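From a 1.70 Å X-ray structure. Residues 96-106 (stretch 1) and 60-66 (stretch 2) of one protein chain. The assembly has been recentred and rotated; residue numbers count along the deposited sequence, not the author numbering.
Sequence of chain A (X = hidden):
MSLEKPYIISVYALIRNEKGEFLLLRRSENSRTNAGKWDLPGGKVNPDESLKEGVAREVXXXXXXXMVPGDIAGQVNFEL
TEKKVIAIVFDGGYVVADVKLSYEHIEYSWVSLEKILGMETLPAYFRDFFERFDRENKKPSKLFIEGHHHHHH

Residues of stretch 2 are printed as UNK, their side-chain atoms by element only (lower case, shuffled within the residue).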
# COMPACT_ATOMS: atom_id res chain seq x y z
N VAL A 96 -16.09 -12.03 12.71
CA VAL A 96 -17.32 -11.79 11.99
C VAL A 96 -17.10 -10.40 11.40
O VAL A 96 -17.15 -9.40 12.11
CB VAL A 96 -18.57 -11.81 12.93
CG1 VAL A 96 -19.84 -11.59 12.12
CG2 VAL A 96 -18.65 -13.12 13.72
N ALA A 97 -16.79 -10.36 10.10
CA ALA A 97 -16.48 -9.10 9.44
C ALA A 97 -16.95 -9.10 7.99
O ALA A 97 -16.92 -10.13 7.32
CB ALA A 97 -14.98 -8.81 9.51
N ASP A 98 -17.40 -7.94 7.52
CA ASP A 98 -17.62 -7.74 6.10
C ASP A 98 -16.33 -7.15 5.54
O ASP A 98 -16.02 -5.98 5.80
CB ASP A 98 -18.81 -6.81 5.84
CG ASP A 98 -20.13 -7.56 5.81
OD1 ASP A 98 -20.69 -7.73 4.71
OD2 ASP A 98 -20.57 -8.02 6.89
N VAL A 99 -15.60 -7.97 4.80
CA VAL A 99 -14.30 -7.56 4.23
C VAL A 99 -14.48 -6.39 3.26
O VAL A 99 -15.39 -6.38 2.41
CB VAL A 99 -13.65 -8.76 3.52
CG1 VAL A 99 -12.33 -8.37 2.86
CG2 VAL A 99 -13.47 -9.91 4.51
N LYS A 100 -13.61 -5.39 3.41
CA LYS A 100 -13.63 -4.21 2.59
C LYS A 100 -12.25 -3.99 2.01
O LYS A 100 -11.29 -3.68 2.73
CB LYS A 100 -14.10 -3.01 3.41
CG LYS A 100 -15.59 -3.12 3.83
CD LYS A 100 -16.10 -1.83 4.46
CE LYS A 100 -17.64 -1.83 4.57
NZ LYS A 100 -18.18 -2.97 5.37
N LEU A 101 -12.16 -4.12 0.70
CA LEU A 101 -10.85 -4.15 -0.02
C LEU A 101 -10.30 -2.80 -0.41
O LEU A 101 -11.03 -1.81 -0.45
CB LEU A 101 -10.97 -5.00 -1.29
CG LEU A 101 -11.33 -6.48 -1.05
CD1 LEU A 101 -11.42 -7.20 -2.36
CD2 LEU A 101 -10.31 -7.14 -0.14
N SER A 102 -9.00 -2.79 -0.71
CA SER A 102 -8.28 -1.62 -1.16
C SER A 102 -7.82 -1.84 -2.61
O SER A 102 -8.05 -2.93 -3.19
CB SER A 102 -7.06 -1.39 -0.28
OG SER A 102 -6.04 -2.35 -0.62
N TYR A 103 -7.11 -0.84 -3.17
CA TYR A 103 -6.51 -0.94 -4.51
C TYR A 103 -5.63 -2.17 -4.69
O TYR A 103 -5.41 -2.60 -5.82
CB TYR A 103 -5.67 0.32 -4.80
CG TYR A 103 -4.44 0.51 -3.93
CD1 TYR A 103 -3.15 0.17 -4.39
CD2 TYR A 103 -4.54 1.11 -2.67
CE1 TYR A 103 -2.01 0.38 -3.61
CE2 TYR A 103 -3.40 1.33 -1.87
CZ TYR A 103 -2.14 0.96 -2.34
OH TYR A 103 -1.02 1.17 -1.55
N GLU A 104 -5.14 -2.73 -3.58
CA GLU A 104 -4.19 -3.86 -3.64
C GLU A 104 -4.84 -5.17 -4.08
O GLU A 104 -4.15 -6.07 -4.56
CB GLU A 104 -3.46 -4.03 -2.29
CG GLU A 104 -2.57 -2.84 -1.93
CD GLU A 104 -1.57 -3.14 -0.81
OE1 GLU A 104 -1.98 -3.73 0.22
OE2 GLU A 104 -0.38 -2.78 -0.96
N HIS A 105 -6.15 -5.29 -3.90
CA HIS A 105 -6.83 -6.56 -4.15
C HIS A 105 -8.16 -6.39 -4.86
O HIS A 105 -8.85 -5.39 -4.64
CB HIS A 105 -7.04 -7.36 -2.86
CG HIS A 105 -5.78 -7.73 -2.15
ND1 HIS A 105 -5.28 -6.99 -1.10
CD2 HIS A 105 -4.91 -8.75 -2.34
CE1 HIS A 105 -4.16 -7.54 -0.67
NE2 HIS A 105 -3.92 -8.61 -1.40
N ILE A 106 -8.52 -7.36 -5.70
CA ILE A 106 -9.75 -7.24 -6.50
C ILE A 106 -10.94 -8.06 -6.02
O ILE A 106 -12.09 -7.73 -6.29
CB ILE A 106 -9.51 -7.51 -8.01
CG1 ILE A 106 -8.71 -8.80 -8.22
CG2 ILE A 106 -8.84 -6.29 -8.65
CD1 ILE A 106 -7.76 -8.70 -9.42
N UNK A 60 -5.61 -4.33 8.63
CA UNK A 60 -6.56 -3.20 8.60
C UNK A 60 -6.61 -2.53 7.23
O UNK A 60 -7.70 -2.35 6.68
c UNK A 60 -8.92 2.38 8.15
c UNK A 60 -9.75 1.54 8.85
c UNK A 60 -7.58 2.04 7.90
c UNK A 60 -8.88 -1.66 10.24
c UNK A 60 -7.86 -0.03 9.08
c UNK A 60 -7.04 0.85 8.36
c UNK A 60 -7.66 -1.29 9.70
c UNK A 60 -6.37 -2.14 9.68
c UNK A 60 -9.22 0.34 9.30
n UNK A 60 -9.81 -0.67 10.00
N UNK A 61 -5.45 -2.23 6.65
CA UNK A 61 -5.42 -1.49 5.38
C UNK A 61 -5.95 -2.31 4.22
O UNK A 61 -6.54 -1.75 3.31
c UNK A 61 -4.01 -0.99 5.07
o UNK A 61 -1.68 0.36 4.61
c UNK A 61 -2.26 0.73 5.66
c UNK A 61 -3.54 0.03 6.08
o UNK A 61 -1.85 1.65 6.41
N UNK A 62 -5.80 -3.64 4.29
CA UNK A 62 -6.20 -4.48 3.16
C UNK A 62 -7.65 -4.95 3.22
O UNK A 62 -8.23 -5.30 2.19
o UNK A 62 -3.25 -7.52 3.00
c UNK A 62 -3.86 -5.26 2.74
c UNK A 62 -2.90 -6.39 2.63
c UNK A 62 -5.29 -5.69 3.07
o UNK A 62 -1.77 -6.13 2.17
N UNK A 63 -8.19 -5.03 4.44
CA UNK A 63 -9.49 -5.69 4.64
C UNK A 63 -10.48 -4.92 5.52
O UNK A 63 -11.64 -5.29 5.58
c UNK A 63 -9.34 -7.09 5.30
c UNK A 63 -8.30 -8.02 4.58
o UNK A 63 -9.00 -6.93 6.68
N UNK A 64 -10.02 -3.89 6.24
CA UNK A 64 -10.93 -3.17 7.17
C UNK A 64 -11.06 -3.85 8.54
O UNK A 64 -11.73 -3.32 9.43
N UNK A 65 -10.43 -5.02 8.69
CA UNK A 65 -10.50 -5.78 9.94
C UNK A 65 -9.53 -5.24 10.98
O UNK A 65 -8.34 -5.08 10.71
c UNK A 65 -11.40 -7.85 8.80
c UNK A 65 -10.21 -8.11 11.04
c UNK A 65 -10.28 -7.31 9.70
c UNK A 65 -11.16 -9.22 8.23
N UNK A 66 -10.05 -4.98 12.18
CA UNK A 66 -9.19 -4.65 13.31
C UNK A 66 -8.92 -5.95 14.06
O UNK A 66 -9.85 -6.59 14.60
o UNK A 66 -10.14 -2.44 13.55
c UNK A 66 -9.84 -3.64 14.26
c UNK A 66 -8.90 -3.31 15.43
O HOH W 1 -6.93 -4.92 -0.10
O HOH W 2 -13.83 -5.21 7.31

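Position 60 carries ten side-chain atoms, nine carbons and one nitrogen: a single carbon leads to fused five- and six-membered rings. That is an indole, so the residue is Trp-60. Its side chain does not reach stretch 1, but its backbone O accepts a hydrogen bond from the N of position 64 (2.8 Å), closing a helical turn.

Position 61 has three carbons in a row, the third bearing two oxygens. A carboxylate on two methylenes is glutamate, Glu-61. The carboxylate stays clear of stretch 1 and is hydrogen-bonded elsewhere in the structure; the backbone makes the contact, with Glu-61 O 3.6 Å from Ser-102 CB.

Position 62 repeats the pattern, three carbons and a terminal pair of oxygens, and is Glu-62. It has the largest area covered by stretch 1. It brings CD to 3.7 Å from His-105 CE1, at the ring edge and near its plane. Its OE2 lies 3.1 Å from Glu-104 OE1. Both are acceptors of like charge, so this closeness is no hydrogen bond; the other oxygen of each carboxylate is hydrogen-bonded elsewhere in the structure.

Position 63 has one carbon carrying one oxygen and one carbon, the branched side chain of Thr-63. Its CB packs 4.1 Å from Val-99 CG1, while OG1 accepts a hydrogen bond from the N of position 65 (3.1 Å), steadying the chain as it leaves the helix.

Position 64 has no side-chain atoms and is Gly-64. Its phi of 84° would jam a CB against the preceding carbonyl O, and an ideal CB would also sit 3.6 Å from Lys-100 CB.

Position 65 has four carbons, forked at the first, with one arm two carbons long: Ile-65. Its CG1 lies 3.8 Å from Ala-97 CB and its CD1 4.4 Å from Val-99 CG2, so the longer arm supplies an apolar surface.

Position 66 again has one carbon bearing an oxygen and a carbon, hence Thr-66. It is exposed and makes no contact with stretch 1, where a small polar side chain fits.

The contact is anchored by one direct hydrogen bond, Lys-100 N to Thr-63 O (2.9 Å, 170°). Water 2 donates to both Thr-63 O and Asp-98 O, each at 2.8 Å. Water 1 donates to Glu-62 O (2.7 Å) and accepts from Ser-102 N (3.0 Å), bridging backbones that are too far apart to bond directly. Apolar packing around Ile-65 completes the join.

Stretch 2, residues 60-66: WEETGIT
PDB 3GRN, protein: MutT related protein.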